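Local coordinates for putative methyltransferase (Porphyromonas gingivalis, PDB 3LL7), which probably transfers methyl groups from S-adenosylmethionine, using a class I methyltransferase fold, to an acceptor whose identity remains to be defined, at residues E10-T15 / I64-I69; A110-A115 / K143-L148; L158-H163 / A195-P200; F272-E277 / L302-F307; T339-E344 / L405-E410. All blocks are in the same frame, centred on the assembly; numbering follows the deposited sequence.

Interaction 1 of 5, residues E10-T15 / I64-I69; sequences EILAIT and ISSLYI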
# COMPACT_ATOMS: atom_id res chain seq x y z
N GLU A 10 31.85 11.20 9.00
CA GLU A 10 31.27 12.31 8.25
C GLU A 10 29.75 12.35 8.38
O GLU A 10 29.16 13.43 8.52
CB GLU A 10 31.65 12.23 6.76
CG GLU A 10 33.16 12.47 6.49
CD GLU A 10 33.53 12.18 5.07
OE1 GLU A 10 33.24 11.05 4.62
OE2 GLU A 10 34.09 13.06 4.39
N ILE A 11 29.12 11.17 8.40
CA ILE A 11 27.65 11.11 8.61
C ILE A 11 27.29 11.63 9.98
O ILE A 11 26.36 12.41 10.12
CB ILE A 11 27.10 9.67 8.39
CG1 ILE A 11 27.30 9.29 6.92
CG2 ILE A 11 25.59 9.59 8.79
CD1 ILE A 11 27.11 7.80 6.60
N LEU A 12 28.05 11.23 10.99
CA LEU A 12 27.82 11.79 12.32
C LEU A 12 27.94 13.31 12.34
O LEU A 12 27.11 13.98 12.96
CB LEU A 12 28.75 11.16 13.35
CG LEU A 12 28.45 9.72 13.75
CD1 LEU A 12 29.71 9.11 14.41
CD2 LEU A 12 27.24 9.62 14.69
N ALA A 13 28.97 13.86 11.68
CA ALA A 13 29.14 15.32 11.63
C ALA A 13 27.98 15.96 10.89
O ALA A 13 27.44 16.97 11.33
CB ALA A 13 30.47 15.71 10.96
N ILE A 14 27.61 15.38 9.74
CA ILE A 14 26.54 15.99 8.94
C ILE A 14 25.22 16.06 9.72
O ILE A 14 24.53 17.10 9.70
CB ILE A 14 26.38 15.29 7.56
CG1 ILE A 14 27.59 15.62 6.70
CG2 ILE A 14 25.05 15.71 6.88
CD1 ILE A 14 27.83 14.54 5.55
N THR A 15 24.89 14.98 10.45
CA THR A 15 23.66 14.99 11.23
C THR A 15 23.76 15.94 12.44
O THR A 15 22.75 16.57 12.80
CB THR A 15 23.25 13.58 11.71
OG1 THR A 15 24.32 13.00 12.47
CG2 THR A 15 22.99 12.66 10.51
N ILE A 64 14.15 11.02 15.30
CA ILE A 64 15.35 10.29 15.75
C ILE A 64 16.64 10.97 15.34
O ILE A 64 16.87 11.28 14.14
CB ILE A 64 15.35 8.80 15.30
CG1 ILE A 64 14.20 8.05 15.98
CG2 ILE A 64 16.69 8.13 15.63
CD1 ILE A 64 14.22 6.56 15.76
N SER A 65 17.50 11.17 16.35
CA SER A 65 18.77 11.86 16.21
C SER A 65 19.80 11.00 15.48
O SER A 65 19.98 9.81 15.78
CB SER A 65 19.32 12.30 17.58
OG SER A 65 20.19 11.31 18.12
N SER A 66 20.48 11.62 14.53
CA SER A 66 21.56 10.94 13.87
C SER A 66 21.11 10.17 12.64
O SER A 66 21.96 9.60 11.96
CB SER A 66 22.27 9.99 14.84
OG SER A 66 23.63 10.35 15.00
N LEU A 67 19.81 10.11 12.37
CA LEU A 67 19.33 9.44 11.14
C LEU A 67 19.77 10.27 9.96
O LEU A 67 19.67 11.52 10.00
CB LEU A 67 17.81 9.23 11.07
CG LEU A 67 17.17 8.12 11.91
CD1 LEU A 67 15.73 7.98 11.51
CD2 LEU A 67 17.88 6.75 11.80
N TYR A 68 20.27 9.58 8.94
CA TYR A 68 20.76 10.22 7.74
C TYR A 68 20.00 9.67 6.54
O TYR A 68 20.00 8.46 6.31
CB TYR A 68 22.25 9.94 7.57
CG TYR A 68 22.84 10.63 6.38
CD1 TYR A 68 23.09 12.00 6.39
CD2 TYR A 68 23.13 9.91 5.22
CE1 TYR A 68 23.62 12.65 5.27
CE2 TYR A 68 23.68 10.55 4.09
CZ TYR A 68 23.90 11.93 4.12
OH TYR A 68 24.43 12.59 3.04
N ILE A 69 19.37 10.56 5.77
CA ILE A 69 18.61 10.16 4.56
C ILE A 69 19.48 10.17 3.32
O ILE A 69 19.98 11.23 2.94
CB ILE A 69 17.38 11.06 4.36
CG1 ILE A 69 16.54 11.07 5.64
CG2 ILE A 69 16.54 10.62 3.14
CD1 ILE A 69 16.09 9.68 6.11
O HOH W 1 25.14 13.02 15.06

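Interaction 2 of 5, residues A110-A115 / K143-L148; sequences ALMSKA and KDVNIL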
# COMPACT_ATOMS: atom_id res chain seq x y z
N ALA A 110 10.69 -3.35 9.83
CA ALA A 110 9.39 -3.95 10.21
C ALA A 110 9.53 -5.46 10.38
O ALA A 110 8.94 -6.02 11.28
CB ALA A 110 8.30 -3.63 9.20
N LEU A 111 10.31 -6.10 9.51
CA LEU A 111 10.61 -7.53 9.65
C LEU A 111 11.38 -7.83 10.93
O LEU A 111 11.11 -8.82 11.62
CB LEU A 111 11.40 -8.07 8.46
CG LEU A 111 10.85 -7.88 7.04
CD1 LEU A 111 11.86 -8.48 6.07
CD2 LEU A 111 9.47 -8.49 6.87
N MSE A 112 12.34 -6.96 11.24
CA MSE A 112 13.17 -7.11 12.43
C MSE A 112 12.48 -6.73 13.75
O MSE A 112 13.04 -6.95 14.82
CB MSE A 112 14.44 -6.27 12.25
CG MSE A 112 15.36 -6.77 11.13
SE MSE A 112 16.01 -8.57 11.37
CE MSE A 112 16.84 -8.38 13.09
N SER A 113 11.26 -6.18 13.68
CA SER A 113 10.43 -6.01 14.89
C SER A 113 10.06 -7.37 15.45
O SER A 113 9.69 -7.49 16.61
CB SER A 113 9.16 -5.19 14.63
OG SER A 113 8.22 -5.90 13.82
N LYS A 114 10.17 -8.40 14.61
CA LYS A 114 9.81 -9.77 15.01
C LYS A 114 11.02 -10.72 14.98
O LYS A 114 11.26 -11.47 15.93
CB LYS A 114 8.70 -10.32 14.11
CG LYS A 114 7.38 -9.52 14.14
CD LYS A 114 6.55 -9.77 15.45
CE LYS A 114 5.78 -11.09 15.43
NZ LYS A 114 4.79 -11.25 14.29
N ALA A 115 11.76 -10.69 13.87
CA ALA A 115 12.90 -11.57 13.66
C ALA A 115 14.05 -11.19 14.58
O ALA A 115 14.18 -10.03 14.97
CB ALA A 115 13.35 -11.47 12.20
N LYS A 143 19.16 -7.42 18.77
CA LYS A 143 18.97 -7.80 17.36
C LYS A 143 20.33 -7.91 16.66
O LYS A 143 21.24 -7.13 16.93
CB LYS A 143 18.12 -6.76 16.61
CG LYS A 143 16.74 -6.47 17.19
CD LYS A 143 15.82 -7.67 17.09
CE LYS A 143 14.45 -7.33 17.64
NZ LYS A 143 13.50 -8.43 17.32
N ASP A 144 20.42 -8.86 15.74
CA ASP A 144 21.64 -9.23 15.03
C ASP A 144 21.47 -8.99 13.52
O ASP A 144 20.71 -9.71 12.88
CB ASP A 144 21.85 -10.72 15.27
CG ASP A 144 23.27 -11.17 15.07
OD1 ASP A 144 23.97 -10.64 14.17
OD2 ASP A 144 23.68 -12.07 15.82
N VAL A 145 22.15 -8.00 12.95
CA VAL A 145 22.02 -7.74 11.50
C VAL A 145 23.33 -7.68 10.71
O VAL A 145 24.38 -7.39 11.25
CB VAL A 145 21.17 -6.46 11.19
CG1 VAL A 145 19.74 -6.62 11.71
CG2 VAL A 145 21.82 -5.21 11.75
N ASN A 146 23.26 -7.98 9.42
CA ASN A 146 24.39 -7.89 8.52
C ASN A 146 23.90 -7.03 7.36
O ASN A 146 22.90 -7.35 6.71
CB ASN A 146 24.80 -9.29 8.06
CG ASN A 146 26.12 -9.31 7.28
OD1 ASN A 146 26.75 -8.29 7.06
ND2 ASN A 146 26.53 -10.51 6.85
N ILE A 147 24.58 -5.91 7.12
CA ILE A 147 24.12 -4.94 6.15
C ILE A 147 25.11 -4.95 4.97
O ILE A 147 26.25 -4.51 5.08
CB ILE A 147 24.02 -3.56 6.83
CG1 ILE A 147 23.03 -3.64 8.02
CG2 ILE A 147 23.59 -2.50 5.85
CD1 ILE A 147 23.28 -2.60 9.10
N LEU A 148 24.67 -5.51 3.84
CA LEU A 148 25.57 -5.78 2.73
C LEU A 148 25.31 -4.91 1.50
O LEU A 148 24.17 -4.63 1.16
CB LEU A 148 25.46 -7.26 2.31
CG LEU A 148 25.83 -8.36 3.30
CD1 LEU A 148 25.40 -9.69 2.70
CD2 LEU A 148 27.34 -8.36 3.67
O HOH W 2 10.93 -8.69 18.56

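Interaction 3 of 5, residues L158-H163 / A195-P200; sequences LIKTFH and ATELLP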
# COMPACT_ATOMS: atom_id res chain seq x y z
N LEU A 158 26.10 -17.33 0.76
CA LEU A 158 25.85 -16.83 2.12
C LEU A 158 24.37 -16.93 2.50
O LEU A 158 24.02 -17.36 3.61
CB LEU A 158 26.32 -15.38 2.28
CG LEU A 158 26.09 -14.68 3.63
CD1 LEU A 158 27.20 -14.99 4.64
CD2 LEU A 158 26.01 -13.20 3.40
N ILE A 159 23.50 -16.53 1.58
CA ILE A 159 22.05 -16.66 1.83
C ILE A 159 21.63 -18.13 2.07
O ILE A 159 20.89 -18.43 3.01
CB ILE A 159 21.23 -16.05 0.69
CG1 ILE A 159 21.50 -14.55 0.56
CG2 ILE A 159 19.72 -16.29 0.93
CD1 ILE A 159 21.07 -13.96 -0.77
N LYS A 160 22.10 -19.04 1.22
CA LYS A 160 21.77 -20.47 1.34
C LYS A 160 22.27 -21.09 2.64
O LYS A 160 21.56 -21.87 3.27
CB LYS A 160 22.26 -21.27 0.13
CG LYS A 160 21.59 -20.83 -1.15
CD LYS A 160 22.16 -21.54 -2.36
CE LYS A 160 21.59 -20.92 -3.62
NZ LYS A 160 22.01 -21.67 -4.83
N THR A 161 23.49 -20.73 3.04
CA THR A 161 24.06 -21.16 4.31
C THR A 161 23.27 -20.64 5.51
O THR A 161 23.01 -21.39 6.46
CB THR A 161 25.55 -20.76 4.41
OG1 THR A 161 26.26 -21.36 3.32
CG2 THR A 161 26.16 -21.21 5.74
N PHE A 162 22.87 -19.37 5.44
CA PHE A 162 22.05 -18.74 6.48
C PHE A 162 20.75 -19.50 6.68
O PHE A 162 20.30 -19.66 7.82
CB PHE A 162 21.76 -17.28 6.11
CG PHE A 162 21.15 -16.47 7.22
CD1 PHE A 162 21.70 -16.48 8.51
CD2 PHE A 162 20.05 -15.64 6.97
CE1 PHE A 162 21.15 -15.70 9.53
CE2 PHE A 162 19.50 -14.86 7.99
CZ PHE A 162 20.04 -14.89 9.27
N HIS A 163 20.18 -19.99 5.58
CA HIS A 163 18.91 -20.72 5.57
C HIS A 163 17.82 -19.96 6.34
O HIS A 163 17.33 -20.45 7.35
CB HIS A 163 19.08 -22.14 6.12
CG HIS A 163 18.01 -23.09 5.66
ND1 HIS A 163 16.67 -22.90 5.94
CD2 HIS A 163 18.09 -24.23 4.93
CE1 HIS A 163 15.97 -23.88 5.40
NE2 HIS A 163 16.81 -24.70 4.78
N ALA A 195 12.67 -17.66 -7.11
CA ALA A 195 11.93 -18.65 -6.33
C ALA A 195 12.44 -20.07 -6.58
O ALA A 195 12.62 -20.84 -5.64
CB ALA A 195 10.41 -18.54 -6.61
N THR A 196 12.71 -20.40 -7.84
CA THR A 196 13.28 -21.71 -8.17
C THR A 196 14.56 -21.96 -7.36
O THR A 196 14.76 -23.05 -6.80
CB THR A 196 13.62 -21.85 -9.68
OG1 THR A 196 12.55 -21.31 -10.47
CG2 THR A 196 13.81 -23.32 -10.05
N GLU A 197 15.41 -20.94 -7.28
CA GLU A 197 16.69 -21.10 -6.63
C GLU A 197 16.63 -21.02 -5.10
O GLU A 197 17.39 -21.71 -4.42
CB GLU A 197 17.68 -20.07 -7.18
CG GLU A 197 19.12 -20.40 -6.82
CD GLU A 197 20.15 -19.68 -7.65
OE1 GLU A 197 19.80 -18.69 -8.34
OE2 GLU A 197 21.32 -20.09 -7.60
N LEU A 198 15.75 -20.17 -4.58
CA LEU A 198 15.75 -19.87 -3.14
C LEU A 198 14.67 -20.51 -2.27
O LEU A 198 14.87 -20.68 -1.07
CB LEU A 198 15.84 -18.35 -2.90
CG LEU A 198 17.21 -17.76 -3.26
CD1 LEU A 198 17.22 -16.22 -3.20
CD2 LEU A 198 18.31 -18.34 -2.38
N LEU A 199 13.54 -20.91 -2.86
CA LEU A 199 12.51 -21.62 -2.08
C LEU A 199 13.03 -22.82 -1.28
O LEU A 199 12.57 -23.04 -0.15
CB LEU A 199 11.30 -22.01 -2.93
CG LEU A 199 10.34 -20.86 -3.23
CD1 LEU A 199 9.25 -21.32 -4.20
CD2 LEU A 199 9.75 -20.34 -1.93
N PRO A 200 14.00 -23.60 -1.84
CA PRO A 200 14.59 -24.69 -1.07
C PRO A 200 15.42 -24.28 0.15
O PRO A 200 15.83 -25.16 0.92
CB PRO A 200 15.50 -25.38 -2.09
CG PRO A 200 14.92 -25.03 -3.41
CD PRO A 200 14.47 -23.64 -3.25

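Interaction 4 of 5, residues F272-E277 / L302-F307; sequences FIFTME and LKAGAF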
# COMPACT_ATOMS: atom_id res chain seq x y z
N PHE A 272 -10.99 -9.33 4.52
CA PHE A 272 -11.97 -10.08 3.74
C PHE A 272 -11.19 -11.14 2.97
O PHE A 272 -10.35 -10.81 2.13
CB PHE A 272 -12.68 -9.13 2.78
CG PHE A 272 -13.87 -9.74 2.11
CD1 PHE A 272 -15.15 -9.53 2.64
CD2 PHE A 272 -13.72 -10.55 1.00
CE1 PHE A 272 -16.27 -10.10 2.07
CE2 PHE A 272 -14.85 -11.14 0.40
CZ PHE A 272 -16.13 -10.92 0.94
N ILE A 273 -11.42 -12.41 3.28
CA ILE A 273 -10.65 -13.47 2.61
C ILE A 273 -11.58 -14.26 1.68
O ILE A 273 -12.68 -14.67 2.09
CB ILE A 273 -10.04 -14.43 3.63
CG1 ILE A 273 -9.24 -13.65 4.71
CG2 ILE A 273 -9.19 -15.52 2.96
CD1 ILE A 273 -8.71 -14.59 5.82
N PHE A 274 -11.13 -14.47 0.44
CA PHE A 274 -11.92 -15.23 -0.52
C PHE A 274 -10.98 -15.87 -1.56
O PHE A 274 -9.75 -15.74 -1.45
CB PHE A 274 -12.98 -14.31 -1.22
CG PHE A 274 -12.39 -13.36 -2.24
CD1 PHE A 274 -12.70 -13.51 -3.59
CD2 PHE A 274 -11.51 -12.31 -1.85
CE1 PHE A 274 -12.14 -12.64 -4.55
CE2 PHE A 274 -10.94 -11.47 -2.80
CZ PHE A 274 -11.27 -11.65 -4.17
N THR A 275 -11.55 -16.56 -2.55
CA THR A 275 -10.78 -17.14 -3.65
C THR A 275 -11.45 -16.81 -4.96
O THR A 275 -12.66 -16.55 -5.00
CB THR A 275 -10.69 -18.67 -3.55
OG1 THR A 275 -12.01 -19.23 -3.64
CG2 THR A 275 -10.05 -19.10 -2.25
N MSE A 276 -10.69 -16.83 -6.04
CA MSE A 276 -11.24 -16.54 -7.35
C MSE A 276 -12.29 -17.59 -7.71
O MSE A 276 -13.29 -17.26 -8.38
CB MSE A 276 -10.15 -16.50 -8.42
CG MSE A 276 -9.33 -15.20 -8.38
SE MSE A 276 -10.43 -13.58 -8.21
CE MSE A 276 -11.56 -13.64 -9.78
N GLU A 277 -12.07 -18.84 -7.28
CA GLU A 277 -13.02 -19.92 -7.52
C GLU A 277 -14.37 -19.57 -6.93
O GLU A 277 -15.41 -19.79 -7.56
CB GLU A 277 -12.54 -21.25 -6.93
CG GLU A 277 -13.53 -22.38 -7.14
CD GLU A 277 -13.09 -23.67 -6.52
OE1 GLU A 277 -12.37 -23.66 -5.50
OE2 GLU A 277 -13.46 -24.73 -7.06
N LEU A 302 -12.19 -3.70 -4.22
CA LEU A 302 -12.29 -3.46 -5.65
C LEU A 302 -11.11 -4.04 -6.43
O LEU A 302 -11.30 -4.71 -7.44
CB LEU A 302 -12.41 -1.94 -5.91
CG LEU A 302 -13.74 -1.30 -5.47
CD1 LEU A 302 -13.64 0.24 -5.59
CD2 LEU A 302 -14.91 -1.84 -6.27
N LYS A 303 -9.89 -3.78 -5.96
CA LYS A 303 -8.70 -4.28 -6.63
C LYS A 303 -8.65 -5.82 -6.59
O LYS A 303 -8.21 -6.44 -7.56
CB LYS A 303 -7.44 -3.71 -5.97
CG LYS A 303 -6.13 -4.32 -6.48
CD LYS A 303 -5.84 -3.99 -7.96
CE LYS A 303 -4.59 -4.71 -8.44
NZ LYS A 303 -4.26 -4.36 -9.87
N ALA A 304 -9.06 -6.42 -5.46
CA ALA A 304 -9.03 -7.90 -5.29
C ALA A 304 -10.05 -8.58 -6.19
O ALA A 304 -9.90 -9.74 -6.53
CB ALA A 304 -9.30 -8.27 -3.81
N GLY A 305 -11.10 -7.84 -6.53
CA GLY A 305 -12.17 -8.30 -7.41
C GLY A 305 -13.26 -9.13 -6.76
O GLY A 305 -13.90 -9.95 -7.45
N ALA A 306 -13.51 -8.92 -5.47
CA ALA A 306 -14.54 -9.65 -4.73
C ALA A 306 -15.94 -9.04 -4.96
O ALA A 306 -16.71 -8.86 -4.01
CB ALA A 306 -14.22 -9.64 -3.20
N PHE A 307 -16.27 -8.74 -6.21
CA PHE A 307 -17.49 -7.98 -6.54
C PHE A 307 -18.77 -8.71 -6.11
O PHE A 307 -19.66 -8.12 -5.43
CB PHE A 307 -17.53 -7.72 -8.06
CG PHE A 307 -16.28 -7.01 -8.61
CD1 PHE A 307 -15.85 -5.78 -8.09
CD2 PHE A 307 -15.57 -7.57 -9.67
CE1 PHE A 307 -14.70 -5.12 -8.60
CE2 PHE A 307 -14.41 -6.92 -10.20
CZ PHE A 307 -13.99 -5.70 -9.65

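Interaction 5 of 5, residues T339-E344 / L405-E410; sequences TFVLEE and LLRKAE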
# COMPACT_ATOMS: atom_id res chain seq x y z
N THR A 339 -20.90 2.99 4.50
CA THR A 339 -22.33 2.68 4.53
C THR A 339 -23.15 3.97 4.62
O THR A 339 -22.83 4.88 5.39
CB THR A 339 -22.69 1.80 5.76
OG1 THR A 339 -21.84 0.65 5.76
CG2 THR A 339 -24.16 1.36 5.67
N PHE A 340 -24.21 4.01 3.83
CA PHE A 340 -25.06 5.19 3.69
C PHE A 340 -26.52 4.82 3.89
O PHE A 340 -26.93 3.68 3.66
CB PHE A 340 -24.96 5.79 2.28
CG PHE A 340 -23.57 6.19 1.85
CD1 PHE A 340 -23.10 7.49 2.07
CD2 PHE A 340 -22.76 5.28 1.15
CE1 PHE A 340 -21.81 7.89 1.62
CE2 PHE A 340 -21.48 5.66 0.67
CZ PHE A 340 -20.99 6.95 0.91
N VAL A 341 -27.30 5.82 4.28
CA VAL A 341 -28.75 5.73 4.23
C VAL A 341 -29.22 6.45 3.01
O VAL A 341 -28.82 7.60 2.75
CB VAL A 341 -29.41 6.38 5.42
CG1 VAL A 341 -30.95 6.23 5.30
CG2 VAL A 341 -28.88 5.74 6.72
N LEU A 342 -30.07 5.78 2.25
CA LEU A 342 -30.64 6.37 1.02
C LEU A 342 -31.67 7.46 1.39
O LEU A 342 -32.60 7.18 2.15
CB LEU A 342 -31.34 5.29 0.20
CG LEU A 342 -31.82 6.03 -1.07
CD1 LEU A 342 -30.84 6.06 -2.28
CD2 LEU A 342 -33.25 5.78 -1.46
N GLU A 343 -31.50 8.66 0.86
CA GLU A 343 -32.50 9.76 1.09
C GLU A 343 -33.39 10.00 -0.12
O GLU A 343 -34.61 10.14 0.03
CB GLU A 343 -31.81 11.08 1.49
CG GLU A 343 -31.02 10.94 2.77
CD GLU A 343 -30.62 12.27 3.41
OE1 GLU A 343 -30.52 13.31 2.70
OE2 GLU A 343 -30.40 12.25 4.64
N GLU A 344 -32.78 10.08 -1.30
CA GLU A 344 -33.51 10.23 -2.58
C GLU A 344 -32.85 9.43 -3.69
O GLU A 344 -31.61 9.27 -3.72
CB GLU A 344 -33.59 11.69 -3.04
CG GLU A 344 -34.19 12.70 -2.05
CD GLU A 344 -35.69 12.48 -1.76
OE1 GLU A 344 -36.43 11.91 -2.61
OE2 GLU A 344 -36.12 12.88 -0.67
N LEU A 405 -29.03 10.43 -3.53
CA LEU A 405 -28.70 11.34 -2.42
C LEU A 405 -28.60 10.50 -1.16
O LEU A 405 -29.55 9.82 -0.79
CB LEU A 405 -29.78 12.44 -2.27
CG LEU A 405 -29.41 13.44 -1.15
CD1 LEU A 405 -28.13 14.21 -1.60
CD2 LEU A 405 -30.56 14.42 -0.91
N LEU A 406 -27.40 10.53 -0.55
CA LEU A 406 -27.02 9.62 0.55
C LEU A 406 -26.56 10.43 1.75
O LEU A 406 -25.95 11.48 1.58
CB LEU A 406 -25.84 8.72 0.08
CG LEU A 406 -26.09 7.91 -1.20
CD1 LEU A 406 -24.82 7.17 -1.59
CD2 LEU A 406 -27.26 6.95 -0.98
N ARG A 407 -26.83 9.95 2.96
CA ARG A 407 -26.13 10.43 4.15
C ARG A 407 -25.37 9.26 4.79
O ARG A 407 -25.74 8.12 4.59
CB ARG A 407 -27.09 11.09 5.15
CG ARG A 407 -28.02 10.16 5.86
CD ARG A 407 -28.70 10.89 7.04
NE ARG A 407 -29.50 9.94 7.79
CZ ARG A 407 -30.74 9.58 7.48
NH1 ARG A 407 -31.39 8.68 8.23
NH2 ARG A 407 -31.34 10.13 6.42
N LYS A 408 -24.31 9.53 5.55
CA LYS A 408 -23.59 8.46 6.28
C LYS A 408 -24.50 7.69 7.23
O LYS A 408 -25.38 8.26 7.85
CB LYS A 408 -22.45 9.03 7.11
CG LYS A 408 -21.44 9.81 6.29
CD LYS A 408 -20.68 10.72 7.26
CE LYS A 408 -19.64 11.56 6.52
NZ LYS A 408 -19.06 12.51 7.50
N ALA A 409 -24.28 6.39 7.34
CA ALA A 409 -25.08 5.56 8.21
C ALA A 409 -24.74 5.76 9.70
O ALA A 409 -25.61 5.53 10.56
CB ALA A 409 -24.96 4.10 7.80
N GLU A 410 -23.53 6.19 10.05
CA GLU A 410 -23.24 6.50 11.49
C GLU A 410 -22.53 7.84 11.77
O GLU A 410 -23.03 8.93 11.41
CB GLU A 410 -22.51 5.32 12.19

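Interaction 1 of 5, residues E10-T15 / I64-I69
Ile11, Ile14 and Thr15, three residues of helix 8-20, press against Ser66, Leu67 and Tyr68 in the loop that follows helix 59-62. The apolar part centres on Tyr68. Its CG stands anti to the backbone N (chi1 -178°), and the side chain then crosses that of Ile11 at about a right angle. Ile11 CG2 lies 3.6 Å from Tyr68 CB, at the root of the ring, while Ile14 CG2 meets the rim at Tyr68 CE1, 3.7 Å away and near the ring plane. Beta-branched isoleucines suit this helix face, since each offers a methyl close to the backbone. Phe6 also packs on Ile11, Ile14 and Tyr68.

Contacts between methyl groups and polar backbone come next. Thr15 CG2 sits 3.5 Å from Ser66 O and 3.5 Å from Leu67 O, against the type II beta turn running from Ile64 to Leu67. Ser66 takes the third position of that turn, with the positive phi (90°) that it requires.

The polar part is carried by water. Water 1 donates to Thr15 OG1 at 2.7 Å; its link to Ser66 OG, 3.1 Å in one of two conformers of Ser66, is less certain. Beyond the pair, Ser66 O and Tyr68 O are bonded by His133 and Asn134 of helix 125-138.

With no direct hydrogen bond found between the two segments, the N-terminal helix is held here by isoleucine methyls packed on the Tyr68 side chain in the interior, while at the margin the Thr15 hydroxyl is met by a water.

Interaction 2 of 5, residues A110-A115 / K143-L148
The end of helix 106-112 and the start of strand 144-149 stay well apart as backbones, the CA atoms of Met112 and Lys143 being 7.6 Å from each other, and side chains span the gap. Lys143 carries the polar part. Its chain bends at CD (chi2 -67°) and then runs straight, bringing NZ to the turn that leaves the helix. There Lys143 NZ donates to Met112 O at 2.9 Å and to Ala115 O at 2.9 Å; it lies 25° from the carbonyl plane of the first and 41° above that of the second. Water 2 accepts from Lys143 NZ at 2.9 Å and donates to Ser113 O at 2.6 Å. Met112, a selenomethionine, slides past Lys143 in the opposite direction, and its flexible chain folds to place Met112 CE 3.7 Å from Val145 CG1. Leu139 touches both Met112 and Val145, and Val97 of strand 96-99 lies against Met112. Strand 144-149 pairs in parallel with strand 117-122, in a sheet consistent with a class I methyltransferase fold.

A long lysine suits this place because one ammonium group meets three acceptors, two carbonyls and a water. Its positive charge would be expected to offset the partial negative charge of the carbonyls gathered at the helix's C-terminal end.

Interaction 3 of 5, residues L158-H163 / A195-P200
Lys160 and Glu197 reach from one helix to the other and form a salt bridge, Lys160 NZ lying 3.3 Å from Glu197 OE2. The lysine meets the anti side of that oxygen, 24° out of the carboxylate plane, and the two side chains cross at about a right angle. Glu197 CG is 3.7 Å from Lys160 NZ, so the ammonium comes alongside the glutamate's aliphatic stem as well as its charged tip. Beside this bridge an apolar pair fills the inner side: Ile159 CG2 is 4.1 Å from Leu198 CD2, and the stem of Lys160 adds CG at 4.3 Å from the same Leu198 CD2. His163 completes the margin, its NE2 4.0 Å from Pro200 O.

Chain shape puts the charges within range. Beyond CG the lysine is fully extended, as is the glutamate, whose CG is anti to its backbone N (chi1 -166°). Long, flexible residues suit this outer edge, while short branched ones fit the buried side.

Both helices lie against the central sheet of what appears to be a class I methyltransferase fold. Helix 156-162 leads from strand 144-149 to strand 166-173; helix 191-198 lies in the beta-alpha-beta connection between the adjacent parallel strands 166-173 and 204-209, a connection that also contains the short strand 187-188.

Further out, Ile159 rests on Ile121 and Leu100, and Leu199 on Ile205 and Leu246. Helix 156-162 closes at His163, which takes a positive phi; His163 N still bonds to Ile159 O at 3.1 Å, and Lys96 reaches Phe162 O and His163 O by weak bonds.

Interaction 4 of 5, residues F272-E277 / L302-F307
Strand 272-274, at one end of the large mixed sheet, faces the turn where helix 299-304 ends, and Phe272 and Phe274 of the strand pack on Ala304 at the end of the helix and Ala306 in the turn after it. The central element is a CH-pi contact: Ala306 CB stands over the middle of the Phe274 ring, 3.7 Å from its centroid and 13° off the normal. Ala304 meets the same ring differently. Its carbonyl O lies in the ring plane, 3.3 Å from Phe274 CZ, where the slightly positive ring hydrogens favour an oxygen, and Ala304 CB touches Phe274 CE2 at 3.7 Å. Phe272 adds CE2, 4.0 Å from Ala306 CB.

Segment 302-307 lies within the ferredoxin-like region, so the contact joins that region to the end strand of the large sheet, probably an extension of the methyltransferase core. Alanines suit it because a single methyl lets the aromatic rings come close to the backbone. Gly305 adopts positive phi as the chain leaves the helix, a conformation that glycine takes readily, and Ala306 is the centre of an inverse gamma turn.

Phe274 holds its ring toward the turn with CG between the backbone N and the carbonyl carbon (chi1 74°). Ile258 of the adjoining strand 258-263 touches both Phe274 and Ala304. Just past the strand, Thr275 is the N-cap of helix 276-281, its OG1 bonded to Glu278 N, and the SE of selenomethionine Met276 lies 4.2 Å from Ala304 O.

Interaction 5 of 5, residues T339-E344 / L405-E410
Arg407 sets CG between its backbone N and carbonyl carbon (chi1 71°), while Glu343 sets CG anti to its carbonyl carbon (chi1 -61°); from there Arg407 runs extended to NE and Glu343 extended beyond CG, and their charged ends meet across antiparallel strands 337-347 and 401-408 of the THUMP-like region. Arg407 NH2 donates to Glu343 OE2 at 2.9 Å, meeting its anti side with the oxygen in the guanidinium plane; the carboxylate and guanidinium planes are 54° apart. Glu343 OE1 pairs with Lys389, so each carboxylate oxygen has a cationic partner, which would favour the charged form. Val341, paired with Arg407 on the same face, lays CG1 over the guanidinium, 3.8 Å from Arg407 NH1.

The pairing is interrupted by a classic beta bulge, in which Glu343 and Glu344 both face Leu405. Leu405 O accepts from Glu343 N at 2.8 Å and from Glu344 N at 3.3 Å, and the pairing continues with Leu405 N bonded to Glu344 O.

On the face carrying Leu342 and Leu406 the contacts are apolar. Leu406 CD1 lies over the face of Phe340, 3.9 Å from the ring centroid and offset toward the rim, and the other branch, Leu406 CD2, meets Leu342 CD1 at 3.9 Å. Val294 and Met392 of the flanking strands also touch Leu406, a branched residue that can fill both directions at once. At the far end of the pairing, Ala409 N bonds to Thr339 O, and the methyls Thr339 CG2 and Ala409 CB meet at 3.6 Å.

The five contacts follow one another along the chain without interleaving, from the N-terminal helix to the last strand. Interaction 1 holds the helical N-terminal region; its centre is about 21 Å from that of interaction 2. Interactions 2 and 3 touch, Leu148 CD1 being 3.6 Å from Leu158 CD2, with centres about 17 Å apart. Interaction 4 reaches the same large sheet as interaction 2, about 33 Å away between centres. Interaction 5 lies within the seven-stranded sheet, its centre about 25 Å from that of interaction 4 and about 51 Å from that of interaction 1, across the chain's centre. This is consistent with an extended, modular protein in which interaction 4 lies where the large sheet meets the ferredoxin-like region.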